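Local atomic coordinates of type III Pentaketide Synthase (Neurospora crassa, PDB entry 3EUO), a protein that makes pentaketides as a type III polyketide synthase, probably by transferring and condensing acyl units in the manner of the chalcone and stilbene synthase family. Residues 264-269 with 363-368; 293-296 with 302-305. All coordinates share one frame; numbering follows the deposited sequence.

Contact 1: residues 264-269 with 363-368; sequences ASLQPT and CAFGPG
Leu-266 and Phe-365 cross at about a right angle where a helix packs on a strand of the thiolase-like fold. Helix 258-277 covers strand 359-366 of the large mixed sheet here, and the two short axes run at 133°. The Leu-266 methyl CD2 comes to the edge of the Phe-365 ring, in its plane, 3.5 Å from CZ. The same methyl lies 3.7 Å from Cys-363 SG. That sulfur stands anti to its own backbone N (chi1 -174°), which carries it up to the helix. Ser-265 approaches the ring obliquely, and its OG sits a tight 3.0 Å from CE1 of Phe-365. This hydroxyl has its polar partner inside the helix, at Ala-262 O. Val-371 of the neighbouring strand also touches both Ser-265 and Phe-365. An alanine in place of Phe-365 would probably open a gap beside Ser-265 OG and leave the Leu-266 methyl with Cys-363 alone on this strand segment. The helix is kinked at Pro-268, whose nitrogen makes no bond to the preceding turn. One residue past Pro-268, Thr-269 turns back to Ser-265 O. Its N and OG1 reach that oxygen from opposite faces of the carbonyl plane, the OG1 bond being 2.7 Å long.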
loop_
_atom_site.group_PDB
_atom_site.type_symbol
_atom_site.label_atom_id
_atom_site.label_comp_id
_atom_site.label_asym_id
_atom_site.label_seq_id
_atom_site.Cartn_x
_atom_site.Cartn_y
_atom_site.Cartn_z
ATOM N N ALA A 264 -3.790 17.822 20.870
ATOM C CA ALA A 264 -3.744 19.154 20.256
ATOM C C ALA A 264 -4.351 19.218 18.853
ATOM O O ALA A 264 -4.799 20.281 18.414
ATOM C CB ALA A 264 -2.304 19.679 20.234
ATOM N N SER A 265 -4.362 18.090 18.150
ATOM C CA SER A 265 -4.849 18.060 16.770
ATOM C C SER A 265 -6.371 17.955 16.643
ATOM O O SER A 265 -6.919 18.250 15.578
ATOM C CB SER A 265 -4.192 16.918 15.988
ATOM O OG SER A 265 -4.679 15.660 16.421
ATOM N N LEU A 266 -7.043 17.550 17.722
ATOM C CA LEU A 266 -8.483 17.247 17.682
ATOM C C LEU A 266 -9.365 18.449 17.332
ATOM O O LEU A 266 -10.134 18.401 16.375
ATOM C CB LEU A 266 -8.952 16.615 19.002
ATOM C CG LEU A 266 -8.465 15.208 19.393
ATOM C CD1 LEU A 266 -8.745 14.946 20.850
ATOM C CD2 LEU A 266 -9.100 14.110 18.528
ATOM N N GLN A 267 -9.245 19.524 18.110
ATOM C CA GLN A 267 -10.072 20.722 17.918
ATOM C C GLN A 267 -9.970 21.306 16.498
ATOM O O GLN A 267 -11.000 21.527 15.858
ATOM C CB GLN A 267 -9.772 21.786 18.992
ATOM C CG GLN A 267 -9.917 21.288 20.445
ATOM C CD GLN A 267 -8.589 20.972 21.143
ATOM O OE1 GLN A 267 -8.346 21.441 22.269
ATOM N NE2 GLN A 267 -7.731 20.167 20.494
ATOM N N PRO A 268 -8.736 21.549 15.999
ATOM C CA PRO A 268 -8.575 22.121 14.657
ATOM C C PRO A 268 -9.089 21.216 13.532
ATOM O O PRO A 268 -9.675 21.710 12.564
ATOM C CB PRO A 268 -7.058 22.297 14.528
ATOM C CG PRO A 268 -6.549 22.285 15.918
ATOM C CD PRO A 268 -7.428 21.340 16.646
ATOM N N THR A 269 -8.879 19.910 13.666
ATOM C CA THR A 269 -9.335 18.951 12.653
ATOM C C THR A 269 -10.861 18.844 12.665
ATOM O O THR A 269 -11.500 18.884 11.612
ATOM C CB THR A 269 -8.669 17.576 12.832
ATOM O OG1 THR A 269 -7.255 17.758 12.976
ATOM C CG2 THR A 269 -8.933 16.684 11.618
ATOM N N CYS A 363 -12.471 9.083 14.338
ATOM C CA CYS A 363 -11.145 9.677 14.488
ATOM C C CYS A 363 -10.087 8.613 14.784
ATOM O O CYS A 363 -10.328 7.682 15.558
ATOM C CB CYS A 363 -11.165 10.742 15.586
ATOM S SG CYS A 363 -9.625 11.671 15.757
ATOM N N ALA A 364 -8.922 8.759 14.152
ATOM C CA ALA A 364 -7.799 7.845 14.334
ATOM C C ALA A 364 -6.490 8.580 14.051
ATOM O O ALA A 364 -6.452 9.483 13.214
ATOM C CB ALA A 364 -7.931 6.634 13.408
ATOM N N PHE A 365 -5.431 8.203 14.764
ATOM C CA PHE A 365 -4.085 8.723 14.505
ATOM C C PHE A 365 -3.154 7.551 14.276
ATOM O O PHE A 365 -3.370 6.462 14.833
ATOM C CB PHE A 365 -3.539 9.527 15.698
ATOM C CG PHE A 365 -4.504 10.531 16.262
ATOM C CD1 PHE A 365 -4.545 11.832 15.764
ATOM C CD2 PHE A 365 -5.355 10.188 17.304
ATOM C CE1 PHE A 365 -5.438 12.767 16.288
ATOM C CE2 PHE A 365 -6.257 11.113 17.835
ATOM C CZ PHE A 365 -6.295 12.407 17.323
ATOM N N GLY A 366 -2.106 7.785 13.491
ATOM C CA GLY A 366 -1.043 6.796 13.289
ATOM C C GLY A 366 0.257 7.455 12.844
ATOM O O GLY A 366 0.342 8.691 12.785
ATOM N N PRO A 367 1.287 6.639 12.539
ATOM C CA PRO A 367 2.569 7.146 12.042
ATOM C C PRO A 367 2.421 8.249 10.990
ATOM O O PRO A 367 1.619 8.122 10.051
ATOM C CB PRO A 367 3.223 5.896 11.446
ATOM C CG PRO A 367 2.728 4.787 12.307
ATOM C CD PRO A 367 1.302 5.168 12.682
ATOM N N GLY A 368 3.184 9.323 11.170
ATOM C CA GLY A 368 3.123 10.496 10.299
ATOM C C GLY A 368 3.655 11.748 10.982
ATOM O O GLY A 368 4.659 12.316 10.535
#

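Contact 2: residues 293-296 with 302-305; sequences WAMH and ILSG
His-296 meets Ile-302 through its backbone carbonyl, not its flat ring: His-296 O lies 3.8 Å from Ile-302 CG2. The contact lies in a beta-alpha unit of the thiolase-like fold, in which strand 292-295 runs through a short turn into helix 300-310. The imidazole leaves the backbone away from that helix, so neither of its faces nor its edges receives an atom of 302-305. Its NE2 is instead weakly hydrogen-bonded to Asn-329 OD1, and Ala-364 and Thr-334 touch its side chain. His-296 opens the His-Pro-Gly-Gly sequence of the turn. Its pairing with Asn-329 is consistent with the His-Asn pair of chalcone synthase active sites.

The packing itself is apolar and rests on Met-295. With CG anti to the backbone N (chi1 -178°), the first side-chain carbons lie against Ile-302 and Leu-303. Beyond CG the chain bends at chi2 and chi3. Met-295 and Ile-302 cross at about a right angle, with Met-295 CG 4.1 Å from Ile-302 CG2. Leu-303 slides past Met-295 in the opposite direction. Met-317 touches both of these residues from a loop. Ser-320 OG hydrogen-bonds the buried Met-295 O. Leu-303 CD2 rests 3.8 Å from Met-295 CG and 4.0 Å from its CB.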
loop_
_atom_site.group_PDB
_atom_site.type_symbol
_atom_site.label_atom_id
_atom_site.label_comp_id
_atom_site.label_asym_id
_atom_site.label_seq_id
_atom_site.Cartn_x
_atom_site.Cartn_y
_atom_site.Cartn_z
ATOM N N TRP A 293 -18.903 9.641 19.278
ATOM C CA TRP A 293 -17.512 9.695 18.870
ATOM C C TRP A 293 -16.912 8.294 18.778
ATOM O O TRP A 293 -16.745 7.600 19.789
ATOM C CB TRP A 293 -16.718 10.563 19.845
ATOM C CG TRP A 293 -16.852 12.037 19.606
ATOM C CD1 TRP A 293 -17.919 12.830 19.920
ATOM C CD2 TRP A 293 -15.868 12.895 19.027
ATOM N NE1 TRP A 293 -17.663 14.133 19.557
ATOM C CE2 TRP A 293 -16.412 14.199 19.000
ATOM C CE3 TRP A 293 -14.581 12.686 18.515
ATOM C CZ2 TRP A 293 -15.709 15.295 18.490
ATOM C CZ3 TRP A 293 -13.883 13.772 18.004
ATOM C CH2 TRP A 293 -14.448 15.061 18.001
ATOM N N ALA A 294 -16.623 7.873 17.551
ATOM C CA ALA A 294 -15.960 6.604 17.314
ATOM C C ALA A 294 -14.459 6.897 17.240
ATOM O O ALA A 294 -13.916 7.143 16.158
ATOM C CB ALA A 294 -16.459 5.984 16.007
ATOM N N MET A 295 -13.801 6.901 18.398
ATOM C CA MET A 295 -12.365 7.166 18.463
ATOM C C MET A 295 -11.574 5.870 18.391
ATOM O O MET A 295 -11.961 4.876 19.006
ATOM C CB MET A 295 -12.019 7.880 19.774
ATOM C CG MET A 295 -10.541 8.241 19.934
ATOM S SD MET A 295 -10.040 9.668 18.942
ATOM C CE MET A 295 -11.423 10.755 19.308
ATOM N N HIS A 296 -10.466 5.877 17.654
ATOM C CA HIS A 296 -9.530 4.765 17.734
ATOM C C HIS A 296 -8.807 4.871 19.074
ATOM O O HIS A 296 -8.149 5.883 19.345
ATOM C CB HIS A 296 -8.508 4.774 16.597
ATOM C CG HIS A 296 -7.469 3.705 16.740
ATOM N ND1 HIS A 296 -6.141 3.977 16.991
ATOM C CD2 HIS A 296 -7.580 2.357 16.722
ATOM C CE1 HIS A 296 -5.474 2.841 17.097
ATOM N NE2 HIS A 296 -6.325 1.843 16.932
ATOM N N ILE A 302 -5.410 8.721 25.014
ATOM C CA ILE A 302 -6.071 9.218 23.811
ATOM C C ILE A 302 -7.548 9.479 24.092
ATOM O O ILE A 302 -8.098 10.514 23.696
ATOM C CB ILE A 302 -5.921 8.237 22.610
ATOM C CG1 ILE A 302 -4.439 8.002 22.274
ATOM C CG2 ILE A 302 -6.712 8.739 21.391
ATOM C CD1 ILE A 302 -3.635 9.266 21.986
ATOM N N LEU A 303 -8.179 8.536 24.782
ATOM C CA LEU A 303 -9.584 8.656 25.135
ATOM C C LEU A 303 -9.803 9.753 26.167
ATOM O O LEU A 303 -10.649 10.623 25.969
ATOM C CB LEU A 303 -10.149 7.323 25.626
ATOM C CG LEU A 303 -10.053 6.154 24.633
ATOM C CD1 LEU A 303 -10.561 4.882 25.268
ATOM C CD2 LEU A 303 -10.794 6.457 23.323
ATOM N N SER A 304 -9.040 9.728 27.258
ATOM C CA SER A 304 -9.183 10.773 28.281
ATOM C C SER A 304 -8.798 12.143 27.715
ATOM O O SER A 304 -9.427 13.149 28.038
ATOM C CB SER A 304 -8.382 10.440 29.547
ATOM O OG SER A 304 -7.003 10.295 29.261
ATOM N N GLY A 305 -7.782 12.173 26.853
ATOM C CA GLY A 305 -7.394 13.396 26.150
ATOM C C GLY A 305 -8.492 13.979 25.273
ATOM O O GLY A 305 -8.680 15.200 25.238
#

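Both contacts are buried, contact 1 wholly, contact 2 with Ile-302 partly exposed. Their centres lie about 10 Å apart, and contact 2 is nested in the loop closed by contact 1. They set different helices against neighbouring strands of one sheet. Strand 292-295 is outermost within the chain, while strand 359-366 lies one place further in. Cys-363 joins the two: its N and O probably hydrogen-bond Ala-294 O and His-296 N, and its CB packs on Met-295 SD. Contact 1 uses an aromatic ring and a serine hydroxyl. Contact 2 is aliphatic, mainly Met-295 CB and CG with Ile-302 and Leu-303, apart from the His-296 carbonyl. Helices 258-277 and 300-310 also meet, through Leu-266 on Ala-306 and Met-310.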